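Aminotransferase, class III (Thermomicrobium roseum, PDB 6IO1) probably transfers amino groups as a thermostable, (S)-enantioselective omega-transaminase, using pyridoxal 5'-phosphate as its cofactor. Local coordinates at residues 133-136 against 137-141; 303-306 against 307-311; 406-410 against 411-415. All coordinates share one frame; numbering follows the deposited sequence.

From the N terminus the chain first passes interaction 1, where helix 121-138 ends in a glycine turn, then interaction 2, where strand 299-304 runs straight into helix 305-312, and last interaction 3, where helix 400-410 turns into strand 413-418. Each is local and closes only a turn, so none nests in or crosses another. Interactions 1 and 2, with centres 12 Å apart, meet side by side: Glu-306 takes a salt bridge from Lys-139 and a probable hydrogen bond from Tyr-135, joining two helices beside the sheet that holds strand 299-304. Interaction 3 belongs to the other sheet, its centre about 50 Å from that of interaction 1.

Interaction 1: residues 133-136 against 137-141; sequences RYYW and WLKGQ
Leu-138 CD1 sits over one face of the Tyr-134 ring in a CH-pi contact, 3.9 Å from its centroid, displaced toward the rim. Trp-137 meets the same ring differently: CE3 comes within 3.6 Å of Tyr-134 CE1, the planes only 19° apart but rim to rim, neither over the other. The Tyr-134 ring leans toward the C-terminal end of the helix because chi1 is -178°, which sets CG opposite the backbone N, within reach of both residues. Over one face of the Tyr-135 ring lies Lys-139 CG, and Trp-136 CE2 lies at its edge, in plane; Lys-139 CE approaches Tyr-135 OH to 3.5 Å, and that hydroxyl hydrogen-bonds to Glu-306. The indole of Trp-136 carries Tyr-135 CE2 over the centre of one face, and Gln-141 runs alongside it, Gln-141 NE2 3.5 Å from Trp-136 CZ3 with ring and amide planes 49° apart. Other polar ends are bonded to residues beyond the turn: Tyr-134 OH to Arg-316, Trp-136 NE1 to Ala-222 O, and Gln-141 OE1 to Arg-144, which also makes a cation-pi contact with Trp-136. Phe-174 of the second subunit meets the Tyr-134 ring. In the backbone, Trp-136 O receives Gln-141 N at 2.9 Å and a weak bond from Lys-139 N, while Gly-140 N reaches Trp-137 O at 3.1 Å. With Gly-140 at positive phi, this is a Schellman motif, which ends helix 121-138.

Interaction 2: residues 303-306 against 307-311; sequences VSDE and IAETL
Ser-304 OG accepts a weak hydrogen bond from Ile-307 N (3.5 Å), an N-cap at the point where strand 299-304 gives way to helix 305-312. The bond is long but nearly straight, 171° at the hydrogen, and a chi1 of 68° sets OG between the backbone N and the carbonyl carbon, facing the first turn. Regular backbone bonds follow, Ala-308 N to Ser-304 O and Glu-309 N to Asp-305 O.

Among apolar contacts, Val-303, on the strand, reaches onto the first turn of the helix: its CB lies 4.0 Å from Ile-307 CG2 while its CG2 meets the methyl of Ala-308. Ile-307 also packs on Tyr-135 of helix 121-138.

The charged side chains find their main partners outside the turn. Asp-305 OD2 and Glu-309 OE1 stand 4.5 Å apart, a like-charge approach probably eased because Asp-305 bonds to His-114 and Glu-309 forms a salt bridge with Arg-30 of the second subunit. A water lies within hydrogen-bonding distance of both Asp-305 O and Glu-309 OE1. The bent Glu-306 side chain turns toward Tyr-135 and Lys-139, and Lys-139 also bonds to Thr-310 OG1. Two bonds from Thr-310, one from its amide and one from its hydroxyl, grip Glu-306 O from opposite faces of the carbonyl plane. With an alanine here the hydroxyl is gone, and Glu-306 O, held from one side by the amide alone, and Lys-139 NZ, short of a partner, would probably be less firmly fixed. Thr-310 N stands 2.9 Å from Glu-306 O, and Thr-310 OG1 3.1 Å from it.

Interaction 3: residues 406-410 against 411-415; sequences AATRR and RGIIV
Thr-408 O takes the hydrogen bond of Ile-413 N (3.0 Å, 163° at the hydrogen) and Arg-409 O that of Gly-412 N, a Schellman motif with Gly-412 at positive phi (77°) as its C-prime residue. The second bond meets its carbonyl from well above the plane rather than at a lone pair. Arg-411 N still reaches back to Ala-407 O at 3.1 Å, with a weak hydrogen bond to Thr-408 O.

Among the side chains, Thr-408 does most of the touching. Its CB lies 3.7 Å from Ile-413 CG1, the two side chains crossing at about a right angle, and its CG2 comes equally near to Val-415 CG2. A chi1 of 53° leaves this methyl facing Val-415 while OG1 bonds back to Leu-404 O and Glu-405 O. A water bridges Arg-409 NH2, at the guanidinium edge, to Val-415 O, 2.9 Å from each; NH2 also bonds to Phe-90 O of the second subunit.

The turn thus delivers strand 413-418 beside strand 52-55, where Gly-412 and Ile-414 bond to Leu-54. Helix 432-450 covers Ala-407, Thr-408 and Ile-413 and supplies Asp-448 to Arg-411, while Val-415 packs against strand 421-424.

Interaction 1: residues 133-136 against 137-141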
loop_
_atom_site.group_PDB
_atom_site.type_symbol
_atom_site.label_atom_id
_atom_site.label_comp_id
_atom_site.label_asym_id
_atom_site.label_seq_id
_atom_site.Cartn_x
_atom_site.Cartn_y
_atom_site.Cartn_z
ATOM N N ARG B 133 -4.731 3.914 -18.198
ATOM C CA ARG B 133 -5.632 3.045 -18.950
ATOM C C ARG B 133 -7.066 3.567 -18.911
ATOM O O ARG B 133 -7.763 3.565 -19.933
ATOM C CB ARG B 133 -5.543 1.615 -18.418
ATOM C CG ARG B 133 -4.207 0.956 -18.737
ATOM C CD ARG B 133 -4.011 -0.359 -18.006
ATOM N NE ARG B 133 -2.970 -1.163 -18.641
ATOM C CZ ARG B 133 -2.433 -2.254 -18.106
ATOM N NH1 ARG B 133 -2.825 -2.674 -16.912
ATOM N NH2 ARG B 133 -1.490 -2.919 -18.762
ATOM N N TYR B 134 -7.519 4.029 -17.743
ATOM C CA TYR B 134 -8.860 4.590 -17.609
ATOM C C TYR B 134 -9.014 5.866 -18.427
ATOM O O TYR B 134 -10.088 6.138 -18.972
ATOM C CB TYR B 134 -9.148 4.852 -16.131
ATOM C CG TYR B 134 -10.521 5.398 -15.823
ATOM C CD1 TYR B 134 -11.668 4.741 -16.245
ATOM C CD2 TYR B 134 -10.668 6.568 -15.091
ATOM C CE1 TYR B 134 -12.924 5.239 -15.954
ATOM C CE2 TYR B 134 -11.917 7.073 -14.794
ATOM C CZ TYR B 134 -13.042 6.407 -15.227
ATOM O OH TYR B 134 -14.287 6.912 -14.932
ATOM N N TYR B 135 -7.953 6.671 -18.504
ATOM C CA TYR B 135 -7.975 7.887 -19.308
ATOM C C TYR B 135 -8.194 7.554 -20.773
ATOM O O TYR B 135 -9.042 8.158 -21.442
ATOM C CB TYR B 135 -6.666 8.656 -19.107
ATOM C CG TYR B 135 -6.384 9.747 -20.122
ATOM C CD1 TYR B 135 -6.825 11.046 -19.913
ATOM C CD2 TYR B 135 -5.652 9.482 -21.275
ATOM C CE1 TYR B 135 -6.561 12.048 -20.829
ATOM C CE2 TYR B 135 -5.386 10.477 -22.199
ATOM C CZ TYR B 135 -5.841 11.758 -21.969
ATOM O OH TYR B 135 -5.577 12.752 -22.883
ATOM N N TRP B 136 -7.431 6.591 -21.295
ATOM C CA TRP B 136 -7.638 6.192 -22.685
ATOM C C TRP B 136 -9.008 5.550 -22.886
ATOM O O TRP B 136 -9.629 5.716 -23.942
ATOM C CB TRP B 136 -6.517 5.265 -23.145
ATOM C CG TRP B 136 -5.229 6.000 -23.347
ATOM C CD1 TRP B 136 -4.047 5.766 -22.713
ATOM C CD2 TRP B 136 -4.997 7.108 -24.231
ATOM N NE1 TRP B 136 -3.090 6.649 -23.151
ATOM C CE2 TRP B 136 -3.648 7.484 -24.083
ATOM C CE3 TRP B 136 -5.798 7.814 -25.136
ATOM C CZ2 TRP B 136 -3.081 8.533 -24.803
ATOM C CZ3 TRP B 136 -5.233 8.856 -25.850
ATOM C CH2 TRP B 136 -3.888 9.205 -25.680
ATOM N N TRP B 137 -9.495 4.812 -21.884
ATOM C CA TRP B 137 -10.831 4.225 -21.969
ATOM C C TRP B 137 -11.903 5.303 -22.083
ATOM O O TRP B 137 -12.840 5.178 -22.880
ATOM C CB TRP B 137 -11.082 3.338 -20.748
ATOM C CG TRP B 137 -12.380 2.579 -20.771
ATOM C CD1 TRP B 137 -12.643 1.425 -21.452
ATOM C CD2 TRP B 137 -13.581 2.908 -20.062
ATOM N NE1 TRP B 137 -13.936 1.023 -21.220
ATOM C CE2 TRP B 137 -14.534 1.916 -20.370
ATOM C CE3 TRP B 137 -13.946 3.949 -19.203
ATOM C CZ2 TRP B 137 -15.825 1.933 -19.849
ATOM C CZ3 TRP B 137 -15.230 3.964 -18.686
ATOM C CH2 TRP B 137 -16.154 2.963 -19.010
ATOM N N LEU B 138 -11.782 6.369 -21.288
ATOM C CA LEU B 138 -12.737 7.470 -21.358
ATOM C C LEU B 138 -12.665 8.193 -22.696
ATOM O O LEU B 138 -13.658 8.781 -23.139
ATOM C CB LEU B 138 -12.485 8.452 -20.214
ATOM C CG LEU B 138 -12.911 8.003 -18.814
ATOM C CD1 LEU B 138 -12.413 8.987 -17.770
ATOM C CD2 LEU B 138 -14.421 7.852 -18.732
ATOM N N LYS B 139 -11.506 8.165 -23.351
ATOM C CA LYS B 139 -11.328 8.813 -24.642
ATOM C C LYS B 139 -11.841 7.972 -25.802
ATOM O O LYS B 139 -11.700 8.388 -26.957
ATOM C CB LYS B 139 -9.850 9.141 -24.866
ATOM C CG LYS B 139 -9.291 10.205 -23.936
ATOM C CD LYS B 139 -9.882 11.571 -24.231
ATOM C CE LYS B 139 -8.960 12.679 -23.747
ATOM N NZ LYS B 139 -9.658 13.991 -23.670
ATOM N N GLY B 140 -12.426 6.809 -25.526
ATOM C CA GLY B 140 -12.898 5.941 -26.584
ATOM C C GLY B 140 -11.829 5.082 -27.214
ATOM O O GLY B 140 -11.983 4.670 -28.368
ATOM N N GLN B 141 -10.748 4.797 -26.493
ATOM C CA GLN B 141 -9.653 3.961 -26.987
ATOM C C GLN B 141 -9.409 2.825 -25.998
ATOM O O GLN B 141 -8.385 2.795 -25.305
ATOM C CB GLN B 141 -8.387 4.792 -27.201
ATOM C CG GLN B 141 -8.524 5.855 -28.281
ATOM C CD GLN B 141 -7.250 6.650 -28.487
ATOM O OE1 GLN B 141 -6.177 6.082 -28.695
ATOM N NE2 GLN B 141 -7.361 7.972 -28.433
#

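Interaction 2: residues 303-306 against 307-311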
loop_
_atom_site.group_PDB
_atom_site.type_symbol
_atom_site.label_atom_id
_atom_site.label_comp_id
_atom_site.label_asym_id
_atom_site.label_seq_id
_atom_site.Cartn_x
_atom_site.Cartn_y
_atom_site.Cartn_z
ATOM N N VAL B 303 -1.341 14.217 -11.543
ATOM C CA VAL B 303 -1.714 14.197 -12.945
ATOM C C VAL B 303 -1.926 15.623 -13.430
ATOM O O VAL B 303 -2.227 16.553 -12.658
ATOM C CB VAL B 303 -2.969 13.337 -13.213
ATOM C CG1 VAL B 303 -2.789 11.935 -12.648
ATOM C CG2 VAL B 303 -4.209 14.001 -12.637
ATOM N N SER B 304 -1.752 15.770 -14.742
ATOM C CA SER B 304 -1.906 17.019 -15.459
ATOM C C SER B 304 -3.370 17.436 -15.502
ATOM O O SER B 304 -4.283 16.644 -15.252
ATOM C CB SER B 304 -1.365 16.882 -16.882
ATOM O OG SER B 304 -2.168 15.998 -17.646
ATOM N N ASP B 305 -3.580 18.712 -15.825
ATOM C CA ASP B 305 -4.935 19.244 -15.899
ATOM C C ASP B 305 -5.761 18.544 -16.971
ATOM O O ASP B 305 -6.974 18.382 -16.806
ATOM C CB ASP B 305 -4.889 20.749 -16.155
ATOM C CG ASP B 305 -6.179 21.436 -15.783
ATOM O OD1 ASP B 305 -6.503 21.479 -14.579
ATOM O OD2 ASP B 305 -6.875 21.928 -16.697
ATOM N N GLU B 306 -5.133 18.137 -18.075
ATOM C CA GLU B 306 -5.866 17.459 -19.142
ATOM C C GLU B 306 -6.400 16.106 -18.679
ATOM O O GLU B 306 -7.577 15.783 -18.890
ATOM C CB GLU B 306 -4.960 17.297 -20.365
ATOM C CG GLU B 306 -5.277 16.092 -21.236
ATOM C CD GLU B 306 -6.534 16.279 -22.060
ATOM O OE1 GLU B 306 -6.997 17.431 -22.193
ATOM O OE2 GLU B 306 -7.055 15.271 -22.580
ATOM N N ILE B 307 -5.544 15.303 -18.042
ATOM C CA ILE B 307 -5.963 13.988 -17.560
ATOM C C ILE B 307 -7.057 14.131 -16.510
ATOM O O ILE B 307 -8.059 13.403 -16.523
ATOM C CB ILE B 307 -4.752 13.208 -17.014
ATOM C CG1 ILE B 307 -3.823 12.802 -18.160
ATOM C CG2 ILE B 307 -5.206 11.986 -16.228
ATOM C CD1 ILE B 307 -2.569 12.098 -17.705
ATOM N N ALA B 308 -6.874 15.066 -15.576
ATOM C CA ALA B 308 -7.871 15.282 -14.534
ATOM C C ALA B 308 -9.194 15.754 -15.121
ATOM O O ALA B 308 -10.264 15.342 -14.661
ATOM C CB ALA B 308 -7.352 16.288 -13.513
ATOM N N GLU B 309 -9.144 16.640 -16.117
ATOM C CA GLU B 309 -10.367 17.102 -16.764
ATOM C C GLU B 309 -11.086 15.951 -17.453
ATOM O O GLU B 309 -12.316 15.831 -17.366
ATOM C CB GLU B 309 -10.037 18.208 -17.767
ATOM C CG GLU B 309 -11.247 18.895 -18.370
ATOM C CD GLU B 309 -11.822 19.959 -17.459
ATOM O OE1 GLU B 309 -11.092 20.436 -16.564
ATOM O OE2 GLU B 309 -13.004 20.320 -17.640
ATOM N N THR B 310 -10.329 15.082 -18.128
ATOM C CA THR B 310 -10.930 13.913 -18.763
ATOM C C THR B 310 -11.596 13.015 -17.727
ATOM O O THR B 310 -12.731 12.560 -17.920
ATOM C CB THR B 310 -9.871 13.137 -19.548
ATOM O OG1 THR B 310 -9.384 13.947 -20.625
ATOM C CG2 THR B 310 -10.461 11.853 -20.115
ATOM N N LEU B 311 -10.903 12.753 -16.616
ATOM C CA LEU B 311 -11.474 11.914 -15.566
ATOM C C LEU B 311 -12.732 12.540 -14.975
ATOM O O LEU B 311 -13.731 11.848 -14.746
ATOM C CB LEU B 311 -10.441 11.661 -14.467
ATOM C CG LEU B 311 -9.162 10.883 -14.792
ATOM C CD1 LEU B 311 -8.688 10.117 -13.566
ATOM C CD2 LEU B 311 -9.354 9.939 -15.971
HETATM O O HOH W 1 -8.974 19.725 -14.722
#

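Interaction 3: residues 406-410 against 411-415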
loop_
_atom_site.group_PDB
_atom_site.type_symbol
_atom_site.label_atom_id
_atom_site.label_comp_id
_atom_site.label_asym_id
_atom_site.label_seq_id
_atom_site.Cartn_x
_atom_site.Cartn_y
_atom_site.Cartn_z
ATOM N N ALA B 406 27.830 -8.104 5.903
ATOM C CA ALA B 406 28.430 -8.364 7.207
ATOM C C ALA B 406 29.636 -7.465 7.456
ATOM O O ALA B 406 29.828 -6.973 8.572
ATOM C CB ALA B 406 28.824 -9.837 7.319
ATOM N N ALA B 407 30.478 -7.265 6.439
ATOM C CA ALA B 407 31.669 -6.438 6.611
ATOM C C ALA B 407 31.306 -4.981 6.877
ATOM O O ALA B 407 31.868 -4.345 7.778
ATOM C CB ALA B 407 32.569 -6.554 5.381
ATOM N N THR B 408 30.376 -4.428 6.092
ATOM C CA THR B 408 29.955 -3.046 6.297
ATOM C C THR B 408 29.311 -2.871 7.663
ATOM O O THR B 408 29.601 -1.900 8.374
ATOM C CB THR B 408 28.976 -2.613 5.205
ATOM O OG1 THR B 408 27.907 -3.562 5.123
ATOM C CG2 THR B 408 29.671 -2.513 3.857
ATOM N N ARG B 409 28.435 -3.789 8.069
ATOM C CA ARG B 409 27.773 -3.650 9.397
ATOM C C ARG B 409 28.821 -3.716 10.512
ATOM O O ARG B 409 28.748 -2.918 11.454
ATOM C CB ARG B 409 26.663 -4.692 9.543
ATOM C CG ARG B 409 25.493 -4.424 8.610
ATOM C CD ARG B 409 24.437 -5.504 8.574
ATOM N NE ARG B 409 23.393 -5.119 7.642
ATOM C CZ ARG B 409 22.246 -5.763 7.493
ATOM N NH1 ARG B 409 21.956 -6.783 8.280
ATOM N NH2 ARG B 409 21.393 -5.387 6.561
ATOM N N ARG B 410 29.821 -4.580 10.353
ATOM C CA ARG B 410 30.883 -4.696 11.383
ATOM C C ARG B 410 31.579 -3.337 11.516
ATOM O O ARG B 410 31.911 -2.954 12.654
ATOM C CB ARG B 410 31.882 -5.791 10.992
ATOM C CG ARG B 410 31.482 -7.187 11.443
ATOM C CD ARG B 410 30.185 -7.665 10.818
ATOM N NE ARG B 410 29.720 -8.914 11.406
ATOM C CZ ARG B 410 30.173 -10.117 11.076
ATOM N NH1 ARG B 410 29.685 -11.193 11.669
ATOM N NH2 ARG B 410 31.114 -10.241 10.157
ATOM N N ARG B 411 31.749 -2.625 10.397
ATOM C CA ARG B 411 32.483 -1.329 10.406
ATOM C C ARG B 411 31.566 -0.146 10.761
ATOM O O ARG B 411 31.993 1.000 10.545
ATOM C CB ARG B 411 33.303 -1.168 9.123
ATOM C CG ARG B 411 34.702 -1.754 9.254
ATOM C CD ARG B 411 35.450 -1.953 7.960
ATOM N NE ARG B 411 36.583 -2.846 8.145
ATOM C CZ ARG B 411 37.686 -2.541 8.815
ATOM N NH1 ARG B 411 37.758 -1.414 9.499
ATOM N NH2 ARG B 411 38.716 -3.365 8.792
ATOM N N GLY B 412 30.368 -0.423 11.277
ATOM C CA GLY B 412 29.465 0.658 11.712
ATOM C C GLY B 412 28.741 1.381 10.589
ATOM O O GLY B 412 28.313 2.521 10.824
ATOM N N ILE B 413 28.628 0.784 9.402
ATOM C CA ILE B 413 27.850 1.480 8.335
ATOM C C ILE B 413 26.759 0.556 7.786
ATOM O O ILE B 413 27.036 -0.638 7.569
ATOM C CB ILE B 413 28.728 2.061 7.208
ATOM C CG1 ILE B 413 29.189 0.987 6.224
ATOM C CG2 ILE B 413 29.883 2.878 7.762
ATOM C CD1 ILE B 413 29.466 1.522 4.842
ATOM N N ILE B 414 25.567 1.113 7.580
ATOM C CA ILE B 414 24.446 0.348 6.969
ATOM C C ILE B 414 24.269 0.877 5.542
ATOM O O ILE B 414 23.876 2.042 5.385
ATOM C CB ILE B 414 23.161 0.494 7.804
ATOM C CG1 ILE B 414 23.298 -0.195 9.165
ATOM C CG2 ILE B 414 21.956 -0.011 7.027
ATOM C CD1 ILE B 414 22.164 0.091 10.109
ATOM N N VAL B 415 24.559 0.025 4.560
ATOM C CA VAL B 415 24.448 0.343 3.106
ATOM C C VAL B 415 23.863 -0.885 2.399
ATOM O O VAL B 415 23.880 -1.976 2.995
ATOM C CB VAL B 415 25.803 0.748 2.497
ATOM C CG1 VAL B 415 26.252 2.121 2.968
ATOM C CG2 VAL B 415 26.877 -0.291 2.765
HETATM O O HOH W 2 21.835 -3.230 4.603
#